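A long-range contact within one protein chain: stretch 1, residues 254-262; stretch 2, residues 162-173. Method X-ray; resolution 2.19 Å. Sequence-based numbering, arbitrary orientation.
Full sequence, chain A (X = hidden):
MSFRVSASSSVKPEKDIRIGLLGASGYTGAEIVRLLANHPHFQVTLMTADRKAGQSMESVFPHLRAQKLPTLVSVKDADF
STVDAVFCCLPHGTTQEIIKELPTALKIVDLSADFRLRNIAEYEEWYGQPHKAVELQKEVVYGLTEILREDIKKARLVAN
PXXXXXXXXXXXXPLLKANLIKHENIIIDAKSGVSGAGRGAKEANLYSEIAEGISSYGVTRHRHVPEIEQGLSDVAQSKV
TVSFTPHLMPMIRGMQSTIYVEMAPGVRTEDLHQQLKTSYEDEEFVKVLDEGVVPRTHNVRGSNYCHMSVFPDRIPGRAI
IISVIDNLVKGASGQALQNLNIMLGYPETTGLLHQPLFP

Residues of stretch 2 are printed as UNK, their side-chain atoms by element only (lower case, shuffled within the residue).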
ATOM      1  N   GLY A 254       6.952   3.977 -10.581  1.00 23.14           N
ATOM      2  CA  GLY A 254       8.307   3.680 -10.172  1.00 24.10           C
ATOM      3  C   GLY A 254       8.939   2.499 -10.867  1.00 25.54           C
ATOM      4  O   GLY A 254       8.300   1.473 -11.119  1.00 25.83           O
ATOM      5  N   MET A 255      10.218   2.642 -11.168  1.00 24.24           N
ATOM      6  CA  MET A 255      10.946   1.581 -11.828  1.00 25.12           C
ATOM      7  C   MET A 255      12.423   1.659 -11.491  1.00 25.40           C
ATOM      8  O   MET A 255      13.009   2.743 -11.419  1.00 27.39           O
ATOM      9  CB  MET A 255      10.755   1.674 -13.346  1.00 24.23           C
ATOM     10  CG  MET A 255      11.525   0.630 -14.135  1.00 23.99           C
ATOM     11  SD  MET A 255      11.168   0.757 -15.891  1.00 26.90           S
ATOM     12  CE  MET A 255       9.583  -0.149 -15.958  1.00 21.71           C
ATOM     13  N   GLN A 256      13.016   0.495 -11.275  1.00 24.86           N
ATOM     14  CA  GLN A 256      14.434   0.410 -10.981  1.00 25.11           C
ATOM     15  C   GLN A 256      15.049  -0.791 -11.659  1.00 24.55           C
ATOM     16  O   GLN A 256      14.469  -1.871 -11.686  1.00 26.88           O
ATOM     17  CB  GLN A 256      14.707   0.277  -9.476  1.00 22.82           C
ATOM     18  CG  GLN A 256      16.192   0.003  -9.178  1.00 21.69           C
ATOM     19  CD  GLN A 256      16.528  -0.005  -7.693  1.00 23.47           C
ATOM     20  OE1 GLN A 256      15.938   0.740  -6.905  1.00 22.03           O
ATOM     21  NE2 GLN A 256      17.495  -0.833  -7.310  1.00 22.62           N
ATOM     22  N   SER A 257      16.220  -0.588 -12.232  1.00 24.30           N
ATOM     23  CA  SER A 257      16.953  -1.683 -12.828  1.00 23.85           C
ATOM     24  C   SER A 257      18.223  -1.755 -12.007  1.00 24.01           C
ATOM     25  O   SER A 257      18.897  -0.747 -11.811  1.00 23.30           O
ATOM     26  CB  SER A 257      17.313  -1.413 -14.290  1.00 22.18           C
ATOM     27  OG  SER A 257      16.225  -1.709 -15.144  1.00 25.05           O
ATOM     28  N   THR A 258      18.506  -2.932 -11.471  1.00 24.47           N
ATOM     29  CA  THR A 258      19.735  -3.145 -10.725  1.00 25.95           C
ATOM     30  C   THR A 258      20.557  -3.926 -11.754  1.00 24.47           C
ATOM     31  O   THR A 258      20.236  -5.070 -12.082  1.00 24.24           O
ATOM     32  CB  THR A 258      19.501  -3.990  -9.473  1.00 23.98           C
ATOM     33  OG1 THR A 258      18.507  -3.368  -8.654  1.00 23.53           O
ATOM     34  CG2 THR A 258      20.799  -4.123  -8.686  1.00 23.63           C
ATOM     35  N   ILE A 259      21.602  -3.285 -12.268  1.00 24.35           N
ATOM     36  CA  ILE A 259      22.434  -3.859 -13.313  1.00 23.33           C
ATOM     37  C   ILE A 259      23.782  -4.388 -12.847  1.00 25.16           C
ATOM     38  O   ILE A 259      24.597  -3.653 -12.299  1.00 26.38           O
ATOM     39  CB  ILE A 259      22.653  -2.809 -14.407  1.00 24.67           C
ATOM     40  CG1 ILE A 259      21.294  -2.246 -14.829  1.00 22.53           C
ATOM     41  CG2 ILE A 259      23.422  -3.404 -15.576  1.00 24.48           C
ATOM     42  CD1 ILE A 259      21.395  -1.061 -15.740  1.00 26.89           C
ATOM     43  N   TYR A 260      24.015  -5.669 -13.091  1.00 25.03           N
ATOM     44  CA  TYR A 260      25.255  -6.309 -12.692  1.00 26.38           C
ATOM     45  C   TYR A 260      26.156  -6.516 -13.898  1.00 27.06           C
ATOM     46  O   TYR A 260      25.872  -7.351 -14.755  1.00 27.06           O
ATOM     47  CB  TYR A 260      24.931  -7.642 -12.026  1.00 26.26           C
ATOM     48  CG  TYR A 260      23.998  -7.491 -10.846  1.00 23.87           C
ATOM     49  CD1 TYR A 260      24.481  -7.131  -9.588  1.00 25.71           C
ATOM     50  CD2 TYR A 260      22.630  -7.708 -10.986  1.00 24.50           C
ATOM     51  CE1 TYR A 260      23.610  -6.996  -8.486  1.00 25.13           C
ATOM     52  CE2 TYR A 260      21.752  -7.576  -9.900  1.00 23.32           C
ATOM     53  CZ  TYR A 260      22.250  -7.222  -8.657  1.00 24.15           C
ATOM     54  OH  TYR A 260      21.389  -7.092  -7.591  1.00 22.58           O
ATOM     55  N   VAL A 261      27.243  -5.751 -13.957  1.00 27.42           N
ATOM     56  CA  VAL A 261      28.171  -5.847 -15.073  1.00 30.01           C
ATOM     57  C   VAL A 261      29.601  -6.192 -14.669  1.00 31.20           C
ATOM     58  O   VAL A 261      30.004  -6.044 -13.506  1.00 29.04           O
ATOM     59  CB  VAL A 261      28.225  -4.522 -15.878  1.00 31.38           C
ATOM     60  CG1 VAL A 261      26.838  -4.152 -16.367  1.00 31.41           C
ATOM     61  CG2 VAL A 261      28.808  -3.411 -15.019  1.00 29.84           C
ATOM     62  N   GLU A 262      30.361  -6.639 -15.660  1.00 32.77           N
ATOM     63  CA  GLU A 262      31.761  -6.987 -15.486  1.00 35.50           C
ATOM     64  C   GLU A 262      32.542  -5.818 -16.066  1.00 35.01           C
ATOM     65  O   GLU A 262      32.328  -5.442 -17.221  1.00 34.09           O
ATOM     66  CB  GLU A 262      32.080  -8.249 -16.270  1.00 38.59           C
ATOM     67  CG  GLU A 262      33.039  -9.168 -15.577  1.00 46.04           C
ATOM     68  CD  GLU A 262      33.244 -10.452 -16.346  1.00 48.79           C
ATOM     69  OE1 GLU A 262      32.233 -11.089 -16.722  1.00 47.22           O
ATOM     70  OE2 GLU A 262      34.420 -10.818 -16.568  1.00 49.90           O
ATOM     71  N   UNK A 162      10.722   1.828 -24.639  1.00 27.24           N
ATOM     72  CA  UNK A 162       9.933   1.240 -23.578  1.00 25.83           C
ATOM     73  C   UNK A 162      10.498   1.745 -22.266  1.00 26.47           C
ATOM     74  O   UNK A 162      11.568   2.353 -22.250  1.00 26.70           O
ATOM     75  N   UNK A 163       9.790   1.496 -21.169  1.00 25.32           N
ATOM     76  CA  UNK A 163      10.224   1.943 -19.853  1.00 25.09           C
ATOM     77  C   UNK A 163      11.521   1.274 -19.382  1.00 26.28           C
ATOM     78  O   UNK A 163      12.534   1.950 -19.170  1.00 26.13           O
ATOM     79  c   UNK A 163       9.099   1.716 -18.842  1.00 23.11           C
ATOM     80  s   UNK A 163       8.311   0.110 -18.982  1.00 29.84           S
ATOM     81  N   UNK A 164      11.499  -0.046 -19.217  1.00 25.20           N
ATOM     82  CA  UNK A 164      12.691  -0.769 -18.779  1.00 24.63           C
ATOM     83  C   UNK A 164      13.924  -0.453 -19.626  1.00 25.80           C
ATOM     84  O   UNK A 164      14.987  -0.138 -19.091  1.00 23.51           O
ATOM     85  o   UNK A 164       9.551  -4.525 -14.428  1.00 23.05           O
ATOM     86  c   UNK A 164      10.472  -3.555 -17.843  1.00 23.03           C
ATOM     87  c   UNK A 164      11.618  -2.790 -17.631  1.00 23.67           C
ATOM     88  c   UNK A 164      10.219  -3.919 -15.473  1.00 24.53           C
ATOM     89  c   UNK A 164      12.044  -2.587 -16.315  1.00 22.20           C
ATOM     90  c   UNK A 164       9.772  -4.119 -16.773  1.00 23.66           C
ATOM     91  c   UNK A 164      12.433  -2.280 -18.797  1.00 23.67           C
ATOM     92  c   UNK A 164      11.353  -3.148 -15.235  1.00 22.35           C
ATOM     93  N   UNK A 165      13.799  -0.536 -20.965  1.00 23.91           N
ATOM     94  CA  UNK A 165      14.929  -0.249 -21.852  1.00 25.13           C
ATOM     95  C   UNK A 165      15.557   1.120 -21.590  1.00 25.70           C
ATOM     96  O   UNK A 165      16.771   1.283 -21.711  1.00 26.50           O
ATOM     97  c   UNK A 165      12.612  -0.908 -21.752  1.00 23.80           C
ATOM     98  c   UNK A 165      13.235  -1.344 -23.074  1.00 23.07           C
ATOM     99  c   UNK A 165      14.307  -0.336 -23.249  1.00 23.28           C
ATOM    100  N   UNK A 166      14.730   2.101 -21.240  1.00 25.85           N
ATOM    101  CA  UNK A 166      15.222   3.443 -20.965  1.00 24.97           C
ATOM    102  C   UNK A 166      16.147   3.451 -19.744  1.00 25.41           C
ATOM    103  O   UNK A 166      17.214   4.057 -19.777  1.00 24.28           O
ATOM    104  o   UNK A 166      13.300   4.589 -21.942  1.00 26.09           O
ATOM    105  c   UNK A 166      14.569   5.790 -20.276  1.00 24.26           C
ATOM    106  c   UNK A 166      14.048   4.431 -20.728  1.00 25.60           C
ATOM    107  N   UNK A 167      15.737   2.774 -18.674  1.00 25.36           N
ATOM    108  CA  UNK A 167      16.540   2.720 -17.452  1.00 25.43           C
ATOM    109  C   UNK A 167      17.842   1.951 -17.644  1.00 28.24           C
ATOM    110  O   UNK A 167      18.798   2.151 -16.899  1.00 28.36           O
ATOM    111  o   UNK A 167      15.733   0.608 -16.548  1.00 25.42           O
ATOM    112  c   UNK A 167      15.797   2.020 -16.292  1.00 27.09           C
ATOM    113  c   UNK A 167      14.387   2.581 -16.130  1.00 24.07           C
ATOM    114  N   UNK A 168      17.878   1.073 -18.642  1.00 27.49           N
ATOM    115  CA  UNK A 168      19.062   0.254 -18.889  1.00 25.71           C
ATOM    116  C   UNK A 168      20.077   0.877 -19.852  1.00 26.79           C
ATOM    117  O   UNK A 168      21.281   0.879 -19.580  1.00 25.70           O
ATOM    118  c   UNK A 168      18.654  -1.139 -19.423  1.00 26.43           C
ATOM    119  c   UNK A 168      17.798  -1.859 -18.380  1.00 28.28           C
ATOM    120  c   UNK A 168      19.896  -1.974 -19.731  1.00 25.24           C
ATOM    121  c   UNK A 168      17.071  -3.061 -18.930  1.00 28.99           C
ATOM    122  N   UNK A 169      19.595   1.406 -20.970  1.00 25.64           N
ATOM    123  CA  UNK A 169      20.484   1.994 -21.959  1.00 27.51           C
ATOM    124  C   UNK A 169      21.149   3.294 -21.525  1.00 27.45           C
ATOM    125  O   UNK A 169      22.300   3.535 -21.864  1.00 27.58           O
ATOM    126  c   UNK A 169      18.382   1.135 -25.088  1.00 30.05           C
ATOM    127  n   UNK A 169      17.061   1.048 -24.932  1.00 27.69           N
ATOM    128  c   UNK A 169      19.739   2.202 -23.280  1.00 27.59           C
ATOM    129  o   UNK A 169      18.917   1.399 -26.174  1.00 30.87           O
ATOM    130  c   UNK A 169      19.211   0.912 -23.854  1.00 26.87           C
ATOM    131  N   UNK A 170      20.442   4.136 -20.780  1.00 27.51           N
ATOM    132  CA  UNK A 170      21.043   5.396 -20.347  1.00 27.30           C
ATOM    133  C   UNK A 170      22.382   5.156 -19.631  1.00 28.27           C
ATOM    134  O   UNK A 170      23.371   5.830 -19.918  1.00 26.39           O
ATOM    135  c   UNK A 170      18.006   7.575 -19.242  1.00 25.42           C
ATOM    136  c   UNK A 170      18.969   6.917 -20.218  1.00 24.99           C
ATOM    137  c   UNK A 170      20.073   6.179 -19.452  1.00 27.54           C
ATOM    138  c   UNK A 170      19.599   7.948 -21.142  1.00 24.86           C
ATOM    139  N   UNK A 171      22.427   4.200 -18.686  1.00 29.43           N
ATOM    140  CA  UNK A 171      23.697   3.951 -18.001  1.00 29.32           C
ATOM    141  C   UNK A 171      24.710   3.137 -18.816  1.00 31.01           C
ATOM    142  O   UNK A 171      25.892   3.466 -18.850  1.00 31.04           O
ATOM    143  c   UNK A 171      22.024   2.501 -17.170  1.00 28.59           C
ATOM    144  c   UNK A 171      23.266   3.206 -16.735  1.00 29.98           C
ATOM    145  c   UNK A 171      21.317   3.584 -17.940  1.00 27.97           C
ATOM    146  N   UNK A 172      24.241   2.085 -19.482  1.00 31.07           N
ATOM    147  CA  UNK A 172      25.132   1.207 -20.232  1.00 29.80           C
ATOM    148  C   UNK A 172      25.718   1.699 -21.548  1.00 30.76           C
ATOM    149  O   UNK A 172      26.865   1.369 -21.873  1.00 29.31           O
ATOM    150  c   UNK A 172      24.451  -0.143 -20.469  1.00 27.75           C
ATOM    151  c   UNK A 172      25.140  -0.941 -18.190  1.00 26.89           C
ATOM    152  c   UNK A 172      24.000  -0.902 -19.217  1.00 29.47           C
ATOM    153  c   UNK A 172      23.577  -2.312 -19.608  1.00 27.33           C
ATOM    154  N   UNK A 173      24.954   2.472 -22.312  1.00 31.17           N
ATOM    155  CA  UNK A 173      25.454   2.947 -23.600  1.00 32.09           C
ATOM    156  C   UNK A 173      26.778   3.695 -23.477  1.00 32.36           C
ATOM    157  O   UNK A 173      27.744   3.355 -24.153  1.00 33.58           O
ATOM    158  c   UNK A 173      25.018   4.431 -25.566  1.00 31.05           C
ATOM    159  c   UNK A 173      24.410   3.822 -24.319  1.00 32.12           C
ATOM    160  c   UNK A 173      23.199   2.969 -24.682  1.00 30.41           C
TER

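Position 162 has backbone atoms and nothing beyond CA, so it is glycine; G162 occupies the N-cap position and is out of reach of the strand. Position 163 carries one carbon and then one sulfur, and that sulfur lies 3.3 Å from CE of M255. This is cysteine, C163. At 164, one carbon leads to a six-carbon ring bearing an oxygen, with CE of M255 over one ring face; this is tyrosine. The methyl carbon CE of M255 stands 3.5 Å from the centroid of the Y164 ring, 13° off its normal, a CH-pi contact.

The side chain at 165 is three carbons closing onto the backbone N, hence proline; P165 points away from the strand. Position 166 has one carbon carrying an oxygen and a carbon, the threonine pattern, and touches nothing on stretch 1. T166 instead turns back to the helix start, its OG1 donating to O of G162 at 2.8 Å.

The same branched pattern recurs at 167, but here the oxygen lies 2.8 Å from OG of S257 and the carbon branch 3.7 Å from SD of M255. This is also threonine, T167. Position 168 has four carbons, forked at the first, with one arm two carbons long, and the first carbon of that arm lies 3.6 Å from OG of S257: isoleucine, I168.

Three carbons, the third carrying an oxygen and a nitrogen, identify 169 as glutamine, and Q169 points away from the strand. Position 170 holds four carbons forked at the second, so leucine, and L170 is out of reach. At 171 three carbons again close onto the backbone N, and one packs 3.9 Å from CD1 of I259. This is proline; with no N-H to give, P171 makes no backbone bond to the preceding turn, and the helix kinks here.

Position 172 repeats the four carbons forked at the second and meets I259 and V261, so it is leucine. CD2 of L172 is 4.0 Å from CG2 of I259 and 4.1 Å from CG1 of V261. One carbon carrying two more makes 173 valine, and V173 lies beyond reach.

The helix crosses the strand at -44°, and M255, S257, I259 and V261, alternate strand residues, all point toward it. M255 packs on the first turn, while I259 and V261 meet later apolar residues. Between them, OG of S257 donates to OG1 of T167 at 2.8 Å, and OG1 of T167 donates to O of Y164 at 2.8 Å. Both hydroxyls are thus satisfied in a buried contact.

Stretch 2, residues 162-173: GCYPTTIQLPLV
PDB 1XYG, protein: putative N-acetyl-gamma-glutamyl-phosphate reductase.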